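Local coordinates for extracellular invertase (Aspergillus kawachii, PDB 5XH8), which cleaves terminal beta-fructofuranosidic bonds such as that of sucrose and, with high transfructosylation activity, passes fructosyl units on to sugars, probably yielding 1-kestose-type fructooligosaccharides, at residues I5-P11 and W568-S572; Y164-F169 and Q206-R210; Q224-E228 and V302-P306; V500-S506 and L561-S567. All coordinates share one frame; numbering follows the deposited sequence.

Contact 1: residues I5-P11 and W568-S572; sequences IDYNVAP and WYANS
The N-terminal arm of the chain docks here on a loop of the C-terminal beta-sandwich, the one joining strands 559-564 and 574-580, and two type I turns, Asp6 to Val9 and Tyr569 to Ser572, lie at the junction. Trp568 is its centre, held between Tyr7 and Pro11. Over one face of the indole comes the edge of the Tyr7 ring, in an edge-to-face pair with centroids 4.9 Å apart and planes at 63°. On the opposite face Pro11 CB makes a CH-pi contact, 3.8 Å from the centroid of the five-membered ring of Trp568. With CG of Trp568 anti to its backbone N (chi1 177°), the indole reaches between these two residues, and its NE1 donates in the ring plane to Val9 O at 2.9 Å, almost straight along the C=O direction. Ile5 CG2 adds a looser contact with Trp568 CH2. The second bond runs between backbones, Ala570 N to Tyr7 O at 2.9 Å, while Tyr569 CA also approaches that oxygen at 3.2 Å. The Tyr569 ring turns its edge to Asn8 O, and its OH lies 3.4 Å from Ala10 CA. Asp6 OD1 accepts from Asn8 N in an Asx turn that braces the first bend. Tyr7 OH bonds to Thr25, and Glu485 takes the backbone N of both Trp568 and Tyr569. The polar edge of a buried indole is thus satisfied by a backbone carbonyl while both its faces meet carbon, which fixes the ring's rotation and pins an otherwise irregular arm to the sandwich.

Contact 2: residues Y164-F169 and Q206-R210; sequences YNVTAF and QFLYR
Phe169 swings its ring to the side opposite the backbone N (chi1 -169°), whereas Phe207 sends its own away from the carbonyl carbon (chi1 -55°), and from these settings the two rings meet across strands 166-176 and 203-211. The edge of Phe169 is turned toward the face of Phe207 in an offset edge-to-face pair, centroids 5.7 Å apart and planes at 64°, with Phe169 CD1 4.0 Å from Phe207 CD2. Farther round the same edge, Phe169 CZ meets Tyr209 OH at 3.3 Å; this hydroxyl lies in the plane of the phenyl ring, and the two side chains extend toward each other. Both segments belong to one four-stranded antiparallel blade of the GH32 beta-propeller. Their strands are not neighbours: strand 191-199 runs between them, and its Ile195 packs against both Phe169 and Tyr209. The ring of Phe207 is approached from the other segment's loop as well, Tyr164 CD2 coming to 4.0 Å from its CE1 while the two side chains run antiparallel alongside each other. Val166 CG1 reaches the end of the Phe207 ring at CZ, 4.2 Å away. Tyr221 of strand 219-227 touches Tyr164 and Phe207, and its ring also meets that of Tyr209.

Contact 3: residues Q224-E228 and V302-P306; sequences QWWHE and VSFNP
Trp225, Trp226 and Phe304 form an aromatic cluster where two successive blades of the beta-propeller meet, the corner of strand 219-227 lying against strand 302-311. The packing is tight around Phe304. Its CB stands over the six-membered ring of Trp225, 3.8 Å from the centroid and only 7° off the normal, a CH-pi contact, while its phenyl ring is inclined obliquely to the same indole. An extended first torsion (chi1 173°) carries the phenyl alongside Trp226, the two side chains running in one direction, and its edge is turned to that indole: Phe304 CD2 lies 3.7 Å from Trp226 CG, the planes at 66°. A backbone bond joins the two segments, Phe304 N to Trp225 O at 2.8 Å, and Ser303 CA leans on the same oxygen. Val302 CG1 adds a contact with Trp225 CB at 4.1 Å. Thr268 and Ile270 of strand 265-274 and Val292 of strand 286-298 also pack against Trp226, and Leu180 of helix 178-184 against Trp225, whose NE1 donates to Gln206. Toward the outside the contact thins. Ser303 CB points away from the other segment. Pro306 and Glu228, both partly exposed, meet at longer range, with Pro306 CG 3.9 Å from Glu228 OE2. The Glu228 chain bends back to take the indole N-H of its own segment: Trp226 NE1 donates to Glu228 OE2 at 2.7 Å, on the anti side of the carboxylate and close to the indole plane, with Pro306 CG 3.6 Å from the same nitrogen.

Contact 4: residues V500-S506 and L561-S567; sequences VDRSNTS and LSTWVRS
The guanidinium of Arg502 has Thr563 OG1 over one face and Trp564 O at its edge. Arg502 NH1 donates to Trp564 O at 2.9 Å, within the guanidinium plane and on a lone pair of the carbonyl; Thr563 OG1 is 3.1 Å from Arg502 NH1, but the angle is too poor for a bond, and this hydroxyl pairs with Glu520. A bend at chi3 (-57°) turns the head of Arg502 onto this carbonyl, while its NH2 forms a salt bridge with Asp516 and its NE bonds to Ser518 O. The guanidinium of Arg566 lies against one face of the Trp564 indole. Both segments leave strands of facing sheets in the C-terminal beta-sandwich, and between the sheets Val500 CG2 meets Leu561 CD2 at 4.1 Å. Beyond the strand ends, Thr505 CG2 packs against Arg566 N at 3.7 Å, and Ser506 OG donates to Arg566 O at 2.7 Å. Two carbonyls, one on the last residue of strand 559-564 and one just beyond it, are thus satisfied by side chains of the opposite sheet's connection. The Asp516 carboxylate probably offsets the charge of Arg502, whose NH1 is 5.5 Å from Arg566 NH2.

How the contacts relate
The four contacts fall into two groups on opposite sides of the chain's centre. Contacts 2 and 3 lie in the propeller with centres about 12 Å apart, and strands 203-211 and 219-227, neighbours in one blade, connect them: Gln206 N is 2.9 Å from Trp226 O, and Leu208 packs on Val302. Contacts 1 and 4 belong to the sandwich side, centres about 16 Å apart, and their second segments, 568-572 and 561-567, follow directly on one another in the chain. Contact 1 encloses the other three along the chain. Nearest atoms of contacts 3 and 4 are about 20 Å apart. The side chain of Leu561 in contact 4 comes within about 8 Å of the bound sodium ion, whose site includes His287, Gly315, Phe316 and Ser318.

Contact 1: residues I5-P11 and W568-S572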
# COMPACT_ATOMS: atom_id res chain seq x y z
N ILE A 5 -2.37 -52.39 -6.99
CA ILE A 5 -1.31 -51.98 -7.93
C ILE A 5 -0.18 -53.01 -7.96
O ILE A 5 0.49 -53.24 -6.95
CB ILE A 5 -0.67 -50.62 -7.60
CG1 ILE A 5 -1.72 -49.52 -7.33
CG2 ILE A 5 0.24 -50.18 -8.75
CD1 ILE A 5 -2.42 -48.98 -8.55
N ASP A 6 0.05 -53.58 -9.13
CA ASP A 6 1.12 -54.54 -9.32
C ASP A 6 2.04 -53.98 -10.37
O ASP A 6 1.68 -53.88 -11.54
CB ASP A 6 0.54 -55.88 -9.75
CG ASP A 6 1.59 -56.97 -9.85
OD1 ASP A 6 2.79 -56.67 -10.09
OD2 ASP A 6 1.20 -58.14 -9.70
N TYR A 7 3.25 -53.62 -9.95
CA TYR A 7 4.21 -52.97 -10.84
C TYR A 7 4.93 -53.95 -11.77
O TYR A 7 5.81 -53.52 -12.52
CB TYR A 7 5.21 -52.11 -10.03
CG TYR A 7 4.53 -50.95 -9.34
CD1 TYR A 7 4.04 -49.85 -10.07
CD2 TYR A 7 4.33 -50.95 -7.95
CE1 TYR A 7 3.39 -48.80 -9.45
CE2 TYR A 7 3.70 -49.89 -7.31
CZ TYR A 7 3.24 -48.82 -8.06
OH TYR A 7 2.60 -47.80 -7.41
N ASN A 8 4.56 -55.24 -11.75
CA ASN A 8 4.95 -56.16 -12.82
C ASN A 8 3.93 -56.22 -13.94
O ASN A 8 4.26 -56.72 -15.00
CB ASN A 8 5.20 -57.56 -12.29
CG ASN A 8 6.34 -57.60 -11.31
OD1 ASN A 8 7.45 -57.13 -11.58
ND2 ASN A 8 6.07 -58.16 -10.15
N VAL A 9 2.73 -55.70 -13.72
CA VAL A 9 1.66 -55.67 -14.70
C VAL A 9 1.65 -54.31 -15.38
O VAL A 9 2.03 -53.28 -14.77
CB VAL A 9 0.30 -55.97 -14.04
CG1 VAL A 9 -0.86 -55.83 -15.02
CG2 VAL A 9 0.30 -57.38 -13.47
N ALA A 10 1.26 -54.31 -16.65
CA ALA A 10 1.22 -53.10 -17.45
C ALA A 10 0.35 -52.01 -16.80
O ALA A 10 -0.64 -52.33 -16.10
CB ALA A 10 0.71 -53.41 -18.85
N PRO A 11 0.71 -50.72 -17.02
CA PRO A 11 -0.08 -49.62 -16.45
C PRO A 11 -1.37 -49.34 -17.22
O PRO A 11 -1.38 -49.53 -18.44
CB PRO A 11 0.86 -48.40 -16.61
CG PRO A 11 1.72 -48.74 -17.78
CD PRO A 11 1.90 -50.24 -17.74
N TRP A 568 7.82 -47.11 -14.59
CA TRP A 568 6.70 -47.86 -14.02
C TRP A 568 7.06 -49.23 -13.42
O TRP A 568 6.65 -49.52 -12.29
CB TRP A 568 5.63 -48.06 -15.11
CG TRP A 568 4.48 -48.87 -14.62
CD1 TRP A 568 4.27 -50.21 -14.83
CD2 TRP A 568 3.40 -48.42 -13.79
NE1 TRP A 568 3.13 -50.61 -14.19
CE2 TRP A 568 2.58 -49.54 -13.54
CE3 TRP A 568 3.05 -47.18 -13.24
CZ2 TRP A 568 1.41 -49.45 -12.78
CZ3 TRP A 568 1.90 -47.10 -12.47
CH2 TRP A 568 1.09 -48.22 -12.25
N TYR A 569 7.74 -50.07 -14.19
CA TYR A 569 7.87 -51.51 -13.89
C TYR A 569 8.84 -51.75 -12.74
O TYR A 569 9.91 -51.14 -12.67
CB TYR A 569 8.31 -52.33 -15.15
CG TYR A 569 7.23 -52.51 -16.18
CD1 TYR A 569 6.22 -53.47 -16.01
CD2 TYR A 569 7.20 -51.74 -17.35
CE1 TYR A 569 5.21 -53.64 -16.95
CE2 TYR A 569 6.19 -51.91 -18.31
CZ TYR A 569 5.20 -52.87 -18.09
OH TYR A 569 4.19 -53.04 -19.01
N ALA A 570 8.46 -52.66 -11.84
CA ALA A 570 9.25 -53.01 -10.67
C ALA A 570 10.69 -53.41 -11.05
O ALA A 570 11.64 -53.03 -10.35
CB ALA A 570 8.57 -54.12 -9.89
N ASN A 571 10.82 -54.08 -12.20
CA ASN A 571 12.09 -54.59 -12.76
C ASN A 571 12.93 -53.58 -13.46
O ASN A 571 13.98 -53.95 -13.95
CB ASN A 571 11.81 -55.60 -13.89
CG ASN A 571 11.19 -56.85 -13.41
OD1 ASN A 571 10.91 -57.01 -12.22
ND2 ASN A 571 10.92 -57.76 -14.35
N SER A 572 12.48 -52.34 -13.61
CA SER A 572 13.28 -51.35 -14.32
C SER A 572 14.36 -50.75 -13.40
O SER A 572 14.33 -49.56 -13.05
CB SER A 572 12.36 -50.30 -14.95
OG SER A 572 11.61 -50.88 -16.01

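Contact 2: residues Y164-F169 and Q206-R210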
# COMPACT_ATOMS: atom_id res chain seq x y z
N TYR A 164 7.91 3.77 -11.54
CA TYR A 164 8.54 2.65 -12.25
C TYR A 164 7.45 1.72 -12.75
O TYR A 164 6.55 1.34 -12.00
CB TYR A 164 9.51 1.89 -11.35
CG TYR A 164 10.88 2.51 -11.19
CD1 TYR A 164 11.10 3.89 -11.34
CD2 TYR A 164 11.98 1.71 -10.86
CE1 TYR A 164 12.37 4.45 -11.17
CE2 TYR A 164 13.26 2.27 -10.68
CZ TYR A 164 13.45 3.63 -10.84
OH TYR A 164 14.70 4.21 -10.68
N ASN A 165 7.52 1.37 -14.03
CA ASN A 165 6.57 0.48 -14.68
C ASN A 165 7.19 -0.93 -14.68
O ASN A 165 7.82 -1.39 -15.66
CB ASN A 165 6.31 0.99 -16.09
CG ASN A 165 5.30 0.15 -16.84
OD1 ASN A 165 4.60 -0.69 -16.27
ND2 ASN A 165 5.21 0.36 -18.13
N VAL A 166 7.07 -1.58 -13.52
CA VAL A 166 7.69 -2.88 -13.31
C VAL A 166 7.01 -4.04 -14.05
O VAL A 166 5.80 -4.04 -14.23
CB VAL A 166 7.77 -3.22 -11.82
CG1 VAL A 166 8.70 -2.24 -11.11
CG2 VAL A 166 6.38 -3.28 -11.19
N THR A 167 7.81 -5.04 -14.46
CA THR A 167 7.32 -6.32 -14.95
C THR A 167 6.89 -7.24 -13.80
O THR A 167 6.03 -8.11 -13.98
CB THR A 167 8.38 -7.08 -15.75
OG1 THR A 167 9.64 -7.06 -15.05
CG2 THR A 167 8.55 -6.46 -17.15
N ALA A 168 7.55 -7.04 -12.66
CA ALA A 168 7.45 -7.83 -11.45
C ALA A 168 8.21 -7.09 -10.38
O ALA A 168 9.16 -6.33 -10.68
CB ALA A 168 8.08 -9.20 -11.64
N PHE A 169 7.83 -7.34 -9.12
CA PHE A 169 8.43 -6.70 -7.97
C PHE A 169 8.24 -7.56 -6.71
O PHE A 169 7.38 -7.29 -5.87
CB PHE A 169 7.83 -5.31 -7.80
CG PHE A 169 8.55 -4.45 -6.81
CD1 PHE A 169 9.80 -3.95 -7.08
CD2 PHE A 169 7.94 -4.10 -5.62
CE1 PHE A 169 10.47 -3.16 -6.16
CE2 PHE A 169 8.59 -3.30 -4.70
CZ PHE A 169 9.86 -2.82 -4.98
N GLN A 206 17.52 -6.46 -10.60
CA GLN A 206 17.42 -6.52 -9.18
C GLN A 206 17.43 -5.11 -8.64
O GLN A 206 18.36 -4.30 -8.93
CB GLN A 206 18.60 -7.28 -8.58
CG GLN A 206 18.64 -8.75 -8.96
CD GLN A 206 19.74 -9.50 -8.24
OE1 GLN A 206 20.54 -8.92 -7.49
NE2 GLN A 206 19.78 -10.80 -8.44
N PHE A 207 16.41 -4.81 -7.85
CA PHE A 207 16.28 -3.54 -7.16
C PHE A 207 16.88 -3.72 -5.77
O PHE A 207 16.45 -4.62 -5.04
CB PHE A 207 14.80 -3.17 -7.04
CG PHE A 207 14.09 -3.13 -8.36
CD1 PHE A 207 14.17 -2.00 -9.18
CD2 PHE A 207 13.37 -4.22 -8.80
CE1 PHE A 207 13.51 -1.97 -10.40
CE2 PHE A 207 12.71 -4.19 -10.00
CZ PHE A 207 12.79 -3.07 -10.81
N LEU A 208 17.84 -2.85 -5.40
CA LEU A 208 18.62 -3.01 -4.17
C LEU A 208 18.17 -1.99 -3.14
O LEU A 208 17.91 -0.84 -3.50
CB LEU A 208 20.13 -2.84 -4.47
CG LEU A 208 21.12 -2.96 -3.29
CD1 LEU A 208 21.11 -4.37 -2.70
CD2 LEU A 208 22.54 -2.56 -3.71
N TYR A 209 18.08 -2.43 -1.88
CA TYR A 209 17.70 -1.59 -0.76
C TYR A 209 18.58 -1.85 0.45
O TYR A 209 19.13 -2.93 0.60
CB TYR A 209 16.23 -1.87 -0.32
CG TYR A 209 15.19 -1.56 -1.35
CD1 TYR A 209 14.96 -2.42 -2.41
CD2 TYR A 209 14.42 -0.41 -1.26
CE1 TYR A 209 14.01 -2.13 -3.37
CE2 TYR A 209 13.46 -0.12 -2.21
CZ TYR A 209 13.25 -1.00 -3.25
OH TYR A 209 12.33 -0.72 -4.21
N ARG A 210 18.65 -0.88 1.36
CA ARG A 210 19.25 -1.14 2.67
C ARG A 210 18.31 -0.68 3.75
O ARG A 210 17.54 0.25 3.53
CB ARG A 210 20.62 -0.47 2.81
CG ARG A 210 20.63 1.05 2.86
CD ARG A 210 22.06 1.56 3.08
NE ARG A 210 22.10 2.99 2.89
CZ ARG A 210 23.19 3.76 2.84
NH1 ARG A 210 24.42 3.25 2.97
NH2 ARG A 210 23.05 5.06 2.67

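Contact 3: residues Q224-E228 and V302-P306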
# COMPACT_ATOMS: atom_id res chain seq x y z
N GLN A 224 18.84 0.17 -9.27
CA GLN A 224 18.96 -1.10 -9.95
C GLN A 224 20.41 -1.55 -10.00
O GLN A 224 21.08 -1.36 -11.02
CB GLN A 224 18.42 -1.00 -11.37
CG GLN A 224 16.94 -0.72 -11.40
CD GLN A 224 16.48 -0.32 -12.75
OE1 GLN A 224 16.18 0.86 -12.99
NE2 GLN A 224 16.40 -1.29 -13.66
N TRP A 225 20.89 -2.15 -8.92
CA TRP A 225 22.31 -2.46 -8.83
C TRP A 225 22.77 -3.44 -9.93
O TRP A 225 23.93 -3.46 -10.27
CB TRP A 225 22.69 -2.92 -7.40
CG TRP A 225 22.60 -4.38 -7.16
CD1 TRP A 225 21.56 -5.21 -7.47
CD2 TRP A 225 23.59 -5.20 -6.55
NE1 TRP A 225 21.85 -6.51 -7.11
CE2 TRP A 225 23.08 -6.53 -6.53
CE3 TRP A 225 24.86 -4.95 -6.02
CZ2 TRP A 225 23.82 -7.60 -6.01
CZ3 TRP A 225 25.58 -6.02 -5.48
CH2 TRP A 225 25.06 -7.33 -5.48
N TRP A 226 21.84 -4.24 -10.47
CA TRP A 226 22.11 -5.07 -11.63
C TRP A 226 20.87 -5.05 -12.51
O TRP A 226 19.74 -5.30 -12.04
CB TRP A 226 22.45 -6.52 -11.22
CG TRP A 226 22.73 -7.44 -12.39
CD1 TRP A 226 23.37 -7.11 -13.57
CD2 TRP A 226 22.43 -8.83 -12.49
NE1 TRP A 226 23.44 -8.19 -14.40
CE2 TRP A 226 22.88 -9.27 -13.76
CE3 TRP A 226 21.82 -9.76 -11.63
CZ2 TRP A 226 22.73 -10.59 -14.20
CZ3 TRP A 226 21.65 -11.08 -12.07
CH2 TRP A 226 22.12 -11.48 -13.35
N HIS A 227 21.07 -4.72 -13.79
CA HIS A 227 20.00 -4.76 -14.76
C HIS A 227 20.60 -5.07 -16.13
O HIS A 227 21.76 -4.82 -16.36
CB HIS A 227 19.24 -3.42 -14.76
CG HIS A 227 20.08 -2.25 -15.17
ND1 HIS A 227 20.17 -1.82 -16.48
CD2 HIS A 227 20.91 -1.46 -14.45
CE1 HIS A 227 21.00 -0.79 -16.54
NE2 HIS A 227 21.47 -0.56 -15.33
N GLU A 228 19.80 -5.66 -17.01
CA GLU A 228 20.25 -6.04 -18.34
C GLU A 228 19.14 -5.70 -19.32
O GLU A 228 17.97 -5.67 -18.93
CB GLU A 228 20.52 -7.54 -18.41
CG GLU A 228 21.60 -8.05 -17.48
CD GLU A 228 23.01 -7.64 -17.90
OE1 GLU A 228 23.19 -7.10 -19.01
OE2 GLU A 228 23.92 -7.85 -17.08
N VAL A 302 25.91 2.07 -6.67
CA VAL A 302 26.56 0.78 -6.69
C VAL A 302 26.06 -0.09 -7.86
O VAL A 302 24.91 0.02 -8.31
CB VAL A 302 26.44 0.08 -5.32
CG1 VAL A 302 25.04 -0.50 -5.12
CG2 VAL A 302 27.50 -0.97 -5.14
N SER A 303 26.96 -0.92 -8.37
CA SER A 303 26.73 -1.71 -9.56
C SER A 303 27.35 -3.10 -9.42
O SER A 303 28.48 -3.22 -8.94
CB SER A 303 27.38 -1.00 -10.74
OG SER A 303 26.60 -1.19 -11.87
N PHE A 304 26.61 -4.13 -9.84
CA PHE A 304 27.10 -5.51 -9.90
C PHE A 304 27.44 -5.77 -11.37
O PHE A 304 26.59 -5.61 -12.23
CB PHE A 304 26.01 -6.47 -9.41
CG PHE A 304 26.34 -7.93 -9.58
CD1 PHE A 304 27.17 -8.57 -8.69
CD2 PHE A 304 25.75 -8.66 -10.60
CE1 PHE A 304 27.46 -9.93 -8.83
CE2 PHE A 304 26.02 -10.02 -10.74
CZ PHE A 304 26.89 -10.66 -9.85
N ASN A 305 28.67 -6.16 -11.64
CA ASN A 305 29.18 -6.28 -13.03
C ASN A 305 29.57 -7.73 -13.25
O ASN A 305 30.60 -8.18 -12.74
CB ASN A 305 30.37 -5.33 -13.23
CG ASN A 305 30.04 -3.90 -12.82
OD1 ASN A 305 29.27 -3.24 -13.49
ND2 ASN A 305 30.56 -3.46 -11.68
N PRO A 306 28.72 -8.49 -13.96
CA PRO A 306 29.00 -9.91 -14.19
C PRO A 306 30.34 -10.20 -14.89
O PRO A 306 30.64 -9.58 -15.92
CB PRO A 306 27.86 -10.34 -15.11
CG PRO A 306 26.75 -9.41 -14.82
CD PRO A 306 27.42 -8.09 -14.53

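Contact 4: residues V500-S506 and L561-S567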
# COMPACT_ATOMS: atom_id res chain seq x y z
N VAL A 500 20.19 -36.41 -20.91
CA VAL A 500 19.34 -37.46 -20.37
C VAL A 500 18.31 -37.75 -21.46
O VAL A 500 17.44 -36.91 -21.76
CB VAL A 500 18.67 -37.06 -19.04
CG1 VAL A 500 17.93 -38.25 -18.45
CG2 VAL A 500 19.69 -36.55 -18.03
N ASP A 501 18.44 -38.91 -22.08
CA ASP A 501 17.43 -39.41 -23.03
C ASP A 501 16.30 -40.12 -22.26
O ASP A 501 16.52 -41.16 -21.62
CB ASP A 501 18.08 -40.37 -24.01
CG ASP A 501 17.12 -40.92 -25.06
OD1 ASP A 501 15.88 -40.70 -25.03
OD2 ASP A 501 17.65 -41.60 -25.95
N ARG A 502 15.10 -39.56 -22.35
CA ARG A 502 13.93 -40.08 -21.66
C ARG A 502 12.86 -40.67 -22.60
O ARG A 502 11.76 -41.03 -22.15
CB ARG A 502 13.32 -38.96 -20.77
CG ARG A 502 14.22 -38.57 -19.60
CD ARG A 502 13.51 -37.66 -18.60
NE ARG A 502 13.00 -36.46 -19.26
CZ ARG A 502 12.05 -35.65 -18.80
NH1 ARG A 502 11.48 -35.84 -17.61
NH2 ARG A 502 11.69 -34.61 -19.55
N SER A 503 13.19 -40.80 -23.89
CA SER A 503 12.23 -41.34 -24.85
C SER A 503 11.67 -42.72 -24.44
O SER A 503 10.52 -42.99 -24.71
CB SER A 503 12.84 -41.41 -26.25
OG SER A 503 13.99 -42.23 -26.25
N ASN A 504 12.45 -43.55 -23.75
CA ASN A 504 12.01 -44.89 -23.33
C ASN A 504 11.84 -45.06 -21.81
O ASN A 504 11.61 -46.19 -21.35
CB ASN A 504 13.03 -45.92 -23.87
CG ASN A 504 12.51 -47.36 -23.88
OD1 ASN A 504 13.19 -48.29 -23.42
ND2 ASN A 504 11.32 -47.54 -24.42
N THR A 505 11.93 -43.96 -21.04
CA THR A 505 12.01 -44.01 -19.56
C THR A 505 10.76 -44.61 -18.94
O THR A 505 10.86 -45.43 -18.03
CB THR A 505 12.25 -42.60 -18.95
OG1 THR A 505 13.56 -42.14 -19.28
CG2 THR A 505 12.10 -42.58 -17.44
N SER A 506 9.59 -44.19 -19.44
CA SER A 506 8.31 -44.46 -18.79
C SER A 506 7.28 -45.15 -19.69
O SER A 506 6.76 -44.53 -20.61
CB SER A 506 7.68 -43.17 -18.28
OG SER A 506 6.52 -43.48 -17.53
N LEU A 561 22.39 -31.28 -13.31
CA LEU A 561 21.25 -31.41 -14.22
C LEU A 561 20.25 -32.39 -13.59
O LEU A 561 20.60 -33.56 -13.33
CB LEU A 561 21.70 -31.95 -15.57
CG LEU A 561 20.63 -32.37 -16.60
CD1 LEU A 561 19.69 -31.25 -16.94
CD2 LEU A 561 21.31 -32.83 -17.87
N SER A 562 19.02 -31.94 -13.36
CA SER A 562 18.03 -32.75 -12.64
C SER A 562 16.71 -32.82 -13.38
O SER A 562 16.30 -31.87 -14.04
CB SER A 562 17.84 -32.22 -11.22
OG SER A 562 19.08 -31.93 -10.63
N THR A 563 16.03 -33.95 -13.24
CA THR A 563 14.82 -34.20 -14.00
C THR A 563 13.99 -35.30 -13.36
O THR A 563 14.38 -35.86 -12.33
CB THR A 563 15.16 -34.54 -15.47
OG1 THR A 563 13.95 -34.62 -16.24
CG2 THR A 563 15.93 -35.88 -15.56
N TRP A 564 12.83 -35.58 -13.98
CA TRP A 564 11.92 -36.64 -13.56
C TRP A 564 12.14 -37.90 -14.41
O TRP A 564 12.12 -37.83 -15.64
CB TRP A 564 10.46 -36.18 -13.70
CG TRP A 564 10.12 -35.05 -12.79
CD1 TRP A 564 9.97 -33.74 -13.13
CD2 TRP A 564 9.91 -35.12 -11.37
NE1 TRP A 564 9.69 -32.99 -12.01
CE2 TRP A 564 9.64 -33.81 -10.92
CE3 TRP A 564 9.89 -36.17 -10.45
CZ2 TRP A 564 9.38 -33.52 -9.57
CZ3 TRP A 564 9.65 -35.88 -9.09
CH2 TRP A 564 9.39 -34.55 -8.67
N VAL A 565 12.34 -39.04 -13.74
CA VAL A 565 12.48 -40.33 -14.41
C VAL A 565 11.40 -41.28 -13.90
O VAL A 565 11.60 -42.04 -12.98
CB VAL A 565 13.91 -40.91 -14.32
CG1 VAL A 565 14.82 -40.14 -15.26
CG2 VAL A 565 14.47 -40.89 -12.90
N ARG A 566 10.23 -41.19 -14.53
CA ARG A 566 9.05 -41.82 -13.97
C ARG A 566 8.83 -43.24 -14.55
O ARG A 566 7.83 -43.51 -15.22
CB ARG A 566 7.85 -40.87 -14.14
CG ARG A 566 7.95 -39.67 -13.18
CD ARG A 566 6.68 -38.83 -12.94
NE ARG A 566 6.71 -37.71 -13.81
CZ ARG A 566 6.73 -36.41 -13.53
NH1 ARG A 566 6.57 -35.85 -12.32
NH2 ARG A 566 6.84 -35.63 -14.59
N SER A 567 9.77 -44.14 -14.26
CA SER A 567 9.66 -45.54 -14.69
C SER A 567 8.54 -46.23 -13.90
O SER A 567 8.34 -45.96 -12.70
CB SER A 567 11.00 -46.29 -14.56
OG SER A 567 11.28 -46.63 -13.21